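Side-chain contacts in alpha-L-arabinosidase (Xanthomonas axonopodis pv. citri, PDB 6D25), which probably removes alpha-L-arabinofuranosyl groups from arabinoxylans, coping with internal di-substitutions, as a trimeric family GH51 arabinofuranosidase: residues Asp245-Trp248 against Thr249-Met253; Arg254-Ser257 against Lys258-Gly262. All coordinates share one frame; numbering follows the deposited sequence.

Interaction 1 (Asp245-Trp248 against Thr249-Met253)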
loop_
_atom_site.group_PDB
_atom_site.type_symbol
_atom_site.label_atom_id
_atom_site.label_comp_id
_atom_site.label_asym_id
_atom_site.label_seq_id
_atom_site.Cartn_x
_atom_site.Cartn_y
_atom_site.Cartn_z
ATOM N N ASP A 245 3.656 3.901 24.610
ATOM C CA ASP A 245 4.205 4.414 23.342
ATOM C C ASP A 245 3.584 5.790 23.064
ATOM O O ASP A 245 2.667 5.937 22.225
ATOM C CB ASP A 245 3.974 3.431 22.184
ATOM C CG ASP A 245 4.717 3.786 20.893
ATOM O OD1 ASP A 245 5.384 4.828 20.851
ATOM O OD2 ASP A 245 4.526 3.013 19.934
ATOM N N TYR A 246 4.129 6.803 23.743
ATOM C CA TYR A 246 3.593 8.146 23.665
ATOM C C TYR A 246 3.862 8.754 22.292
ATOM O O TYR A 246 3.060 9.555 21.805
ATOM C CB TYR A 246 4.136 9.000 24.819
ATOM C CG TYR A 246 3.739 8.422 26.163
ATOM C CD1 TYR A 246 2.403 8.148 26.443
ATOM C CD2 TYR A 246 4.675 8.094 27.131
ATOM C CE1 TYR A 246 2.005 7.594 27.648
ATOM C CE2 TYR A 246 4.296 7.515 28.346
ATOM C CZ TYR A 246 2.960 7.242 28.598
ATOM O OH TYR A 246 2.546 6.666 29.789
ATOM N N HIS A 247 4.978 8.376 21.672
ATOM C CA HIS A 247 5.285 8.876 20.346
ATOM C C HIS A 247 4.183 8.456 19.356
ATOM O O HIS A 247 3.820 9.238 18.475
ATOM C CB HIS A 247 6.675 8.418 19.908
ATOM C CG HIS A 247 7.022 8.886 18.531
ATOM N ND1 HIS A 247 7.264 10.217 18.237
ATOM C CD2 HIS A 247 7.139 8.206 17.362
ATOM C CE1 HIS A 247 7.609 10.295 16.947
ATOM N NE2 HIS A 247 7.521 9.085 16.385
ATOM N N TRP A 248 3.662 7.264 19.492
ATOM C CA TRP A 248 2.606 6.794 18.618
ATOM C C TRP A 248 1.366 7.700 18.736
ATOM O O TRP A 248 0.822 8.187 17.723
ATOM C CB TRP A 248 2.251 5.347 18.954
ATOM C CG TRP A 248 1.310 4.742 17.959
ATOM C CD1 TRP A 248 -0.022 5.000 17.795
ATOM C CD2 TRP A 248 1.686 3.868 16.886
ATOM N NE1 TRP A 248 -0.499 4.294 16.723
ATOM C CE2 TRP A 248 0.523 3.605 16.143
ATOM C CE3 TRP A 248 2.894 3.293 16.487
ATOM C CZ2 TRP A 248 0.534 2.769 15.024
ATOM C CZ3 TRP A 248 2.909 2.479 15.375
ATOM C CH2 TRP A 248 1.738 2.211 14.677
ATOM N N THR A 249 0.936 7.961 19.974
ATOM C CA THR A 249 -0.221 8.833 20.174
ATOM C C THR A 249 0.029 10.232 19.600
ATOM O O THR A 249 -0.839 10.787 18.972
ATOM C CB THR A 249 -0.534 8.953 21.675
ATOM O OG1 THR A 249 -0.711 7.635 22.169
ATOM C CG2 THR A 249 -1.778 9.768 21.949
ATOM N N GLU A 250 1.196 10.796 19.869
ATOM C CA GLU A 250 1.558 12.114 19.404
ATOM C C GLU A 250 1.397 12.192 17.867
ATOM O O GLU A 250 0.792 13.142 17.344
ATOM C CB GLU A 250 2.989 12.431 19.835
ATOM C CG GLU A 250 3.548 13.681 19.226
ATOM C CD GLU A 250 3.096 14.958 19.890
ATOM O OE1 GLU A 250 2.762 14.930 21.085
ATOM O OE2 GLU A 250 3.116 16.002 19.188
ATOM N N VAL A 251 1.980 11.235 17.139
ATOM C CA VAL A 251 1.958 11.330 15.687
ATOM C C VAL A 251 0.558 11.031 15.167
ATOM O O VAL A 251 0.104 11.725 14.258
ATOM C CB VAL A 251 3.025 10.419 15.047
ATOM C CG1 VAL A 251 2.890 10.385 13.537
ATOM C CG2 VAL A 251 4.410 10.887 15.462
ATOM N N MET A 252 -0.112 10.006 15.668
ATOM C CA MET A 252 -1.428 9.692 15.127
ATOM C C MET A 252 -2.357 10.901 15.333
ATOM O O MET A 252 -3.149 11.229 14.431
ATOM C CB MET A 252 -2.096 8.486 15.792
ATOM C CG MET A 252 -1.491 7.192 15.441
ATOM S SD MET A 252 -1.620 6.702 13.661
ATOM C CE MET A 252 -3.310 7.118 13.320
ATOM N N MET A 253 -2.295 11.538 16.503
ATOM C CA MET A 253 -3.191 12.670 16.757
ATOM C C MET A 253 -2.763 13.880 15.912
ATOM O O MET A 253 -3.618 14.534 15.298
ATOM C CB MET A 253 -3.210 13.023 18.264
ATOM C CG MET A 253 -3.875 11.989 19.113
ATOM S SD MET A 253 -5.586 11.629 18.688
ATOM C CE MET A 253 -6.351 13.134 19.290
#
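Val251 lays its CG2 methyl over one face of the His247 imidazole, one helical turn back, in a CH-pi contact that meets the ring off-centre. The methyl stands 3.9 Å from the centroid of the His247 ring, 26° off the ring normal, and approaches CE1 most closely. Both torsions serve this: His247 swings CG opposite its own backbone N (chi1 179°), while Val251 keeps CG2 next to its backbone N, which puts this methyl and not CG1 against the imidazole. The far nitrogen of the imidazole, NE2, is hydrogen-bonded to Glu213, which would help set the turn of the ring. Next to this pair, Trp248 and Met252 extend alongside each other. Met252 CG comes within 3.3 Å of Trp248 NE1 and 3.5 Å of Trp248 CD1, approaching the indole obliquely. The sulfur follows as a Met-aromatic contact, with SD 4.8 Å from the centroid of the five-membered ring of Trp248. The indole N-H itself goes to Pro239 O. All this is built on the first turns of helix 246-256, the helix of the beta-alpha-beta unit between strands 235-238 and 262-269 in the (beta/alpha)8 barrel of a GH51 enzyme. Asp245 is its N-cap: OD1 accepts from Trp248 N at 3.3 Å, met from well above the carboxylate plane. Behind the cap the regular i to i+4 bonds set in, Glu250 N to Tyr246 O at 3.0 Å and Met252 N to Trp248 O at 2.9 Å, whereas Thr249 N to Asp245 O is weak. Glu250 turns its carboxylate away from the preceding turn, to a salt bridge with Lys311 and a hydrogen bond with Tyr312, and Tyr246 packs against helix 285-312.

Interaction 2 (Arg254-Ser257 against Lys258-Gly262)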
loop_
_atom_site.group_PDB
_atom_site.type_symbol
_atom_site.label_atom_id
_atom_site.label_comp_id
_atom_site.label_asym_id
_atom_site.label_seq_id
_atom_site.Cartn_x
_atom_site.Cartn_y
_atom_site.Cartn_z
ATOM N N ARG A 254 -1.465 14.180 15.884
ATOM C CA ARG A 254 -0.961 15.312 15.111
ATOM C C ARG A 254 -1.384 15.152 13.636
ATOM O O ARG A 254 -1.787 16.103 12.992
ATOM C CB ARG A 254 0.566 15.411 15.154
ATOM C CG ARG A 254 1.187 16.568 14.387
ATOM C CD ARG A 254 2.726 16.460 14.489
ATOM N NE ARG A 254 3.259 15.406 13.609
ATOM C CZ ARG A 254 4.313 14.631 13.864
ATOM N NH1 ARG A 254 5.018 14.770 14.977
ATOM N NH2 ARG A 254 4.696 13.736 12.963
ATOM N N GLU A 255 -1.247 13.950 13.097
ATOM C CA GLU A 255 -1.383 13.734 11.674
ATOM C C GLU A 255 -2.824 13.402 11.282
ATOM O O GLU A 255 -3.179 13.631 10.124
ATOM C CB GLU A 255 -0.475 12.610 11.144
ATOM C CG GLU A 255 0.982 12.923 11.248
ATOM C CD GLU A 255 1.402 14.197 10.496
ATOM O OE1 GLU A 255 0.893 14.452 9.429
ATOM O OE2 GLU A 255 2.277 14.897 10.978
ATOM N N ALA A 256 -3.636 12.853 12.164
ATOM C CA ALA A 256 -4.896 12.238 11.709
ATOM C C ALA A 256 -6.094 12.502 12.639
ATOM O O ALA A 256 -7.160 11.883 12.393
ATOM C CB ALA A 256 -4.704 10.741 11.528
ATOM N N SER A 257 -5.977 13.339 13.674
ATOM C CA SER A 257 -7.084 13.475 14.632
ATOM C C SER A 257 -8.400 13.875 13.951
ATOM O O SER A 257 -9.488 13.479 14.435
ATOM C CB SER A 257 -6.763 14.454 15.757
ATOM O OG SER A 257 -6.564 15.753 15.230
ATOM N N LYS A 258 -8.352 14.621 12.856
ATOM C CA LYS A 258 -9.604 15.068 12.193
ATOM C C LYS A 258 -10.308 13.911 11.480
ATOM O O LYS A 258 -11.441 14.090 11.117
ATOM C CB LYS A 258 -9.332 16.199 11.214
ATOM C CG LYS A 258 -9.012 17.468 12.015
ATOM C CD LYS A 258 -8.534 18.639 11.232
ATOM C CE LYS A 258 -7.770 19.608 12.120
ATOM N NZ LYS A 258 -7.331 20.788 11.343
ATOM N N PHE A 259 -9.659 12.758 11.311
ATOM C CA PHE A 259 -10.263 11.670 10.549
ATOM C C PHE A 259 -10.688 10.496 11.428
ATOM O O PHE A 259 -11.004 9.432 10.880
ATOM C CB PHE A 259 -9.294 11.172 9.479
ATOM C CG PHE A 259 -8.921 12.232 8.492
ATOM C CD1 PHE A 259 -9.873 12.702 7.586
ATOM C CD2 PHE A 259 -7.676 12.820 8.526
ATOM C CE1 PHE A 259 -9.547 13.720 6.697
ATOM C CE2 PHE A 259 -7.340 13.805 7.609
ATOM C CZ PHE A 259 -8.284 14.276 6.712
ATOM N N MET A 260 -10.665 10.645 12.760
ATOM C CA MET A 260 -10.993 9.531 13.617
ATOM C C MET A 260 -12.077 9.960 14.612
ATOM O O MET A 260 -12.165 11.109 14.970
ATOM C CB MET A 260 -9.748 9.037 14.364
ATOM C CG MET A 260 -9.025 10.117 15.131
ATOM S SD MET A 260 -7.617 9.524 16.084
ATOM C CE MET A 260 -6.292 9.571 14.871
ATOM N N ASP A 261 -12.885 8.996 15.018
ATOM C CA ASP A 261 -13.883 9.169 16.105
ATOM C C ASP A 261 -13.320 8.616 17.419
ATOM O O ASP A 261 -13.784 8.986 18.521
ATOM C CB ASP A 261 -15.202 8.500 15.698
ATOM C CG ASP A 261 -15.708 9.109 14.410
ATOM O OD1 ASP A 261 -16.068 10.287 14.462
ATOM O OD2 ASP A 261 -15.646 8.435 13.317
ATOM N N GLY A 262 -12.315 7.760 17.308
ATOM C CA GLY A 262 -11.671 7.158 18.465
ATOM C C GLY A 262 -10.248 6.745 18.133
ATOM O O GLY A 262 -9.898 6.568 16.925
HETATM O O HOH W 1 -5.901 15.366 11.216
#
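The Phe259 ring is approached obliquely by Ala256 O, which lies 4.0 Å from Phe259 CD2, and the Arg254 guanidinium meets the Glu255 carboxylate in plane at its edge. In that salt bridge Arg254 NE donates to Glu255 OE2 at 2.9 Å, nearly straight at 167° and on the anti side of the carboxylate; a weaker bond from Arg254 NH2 reaches the same oxygen. The turn itself hangs on Ala256 O. It accepts from Phe259 N at 2.9 Å, the donor standing above the carbonyl plane, and this i to i+3 bond belongs to the short 3-10 turn that follows the helix. A weak bond from Met260 N to Ser257 O carries the spacing one residue further. Met260 then folds back toward Ala256: with CG placed between its backbone N and carbonyl carbon (chi1 54°) and the chain bent at the sulfur, CE arrives 3.5 Å from Ala256 O and 3.9 Å from Ala256 CB, while CG packs on Ser257 O. A water accepts from Lys258 N at 3.0 Å and donates weakly to Glu255 O, a link, weak on one side, between Glu255 and Lys258. Ser257 OG makes a weak hydrogen bond back to Met253 O. Ala256 and Phe259 lean on helix 212-224, through Phe219 and Gln223 respectively, and Phe259 also packs on Asn209 of a second subunit. Beyond Met260, which rests on Ala238, Asp261 and Gly262 bond to Lys236 and lead the chain into strand 262-269 beside strand 235-238.

Overall arrangement
Interactions 1 and 2 follow one another along helix 246-256, their centres 11 Å apart: 245-253 starts it at the cap, and 254-262 ends it and turns the chain toward strand 262-269. Met260 joins them. Its CE lies 3.6 Å from Met252 O, and its SD lies 3.9 Å from Met253 SD, so the returning loop packs against the helix it has just left. Helix 212-224 flanks both, meeting His247, Trp248 and Val251 in the first. Another subunit touches interaction 2 alone. Both centres sit 22 to 23 Å from the centre of the chain, in an outer helical layer of the barrel.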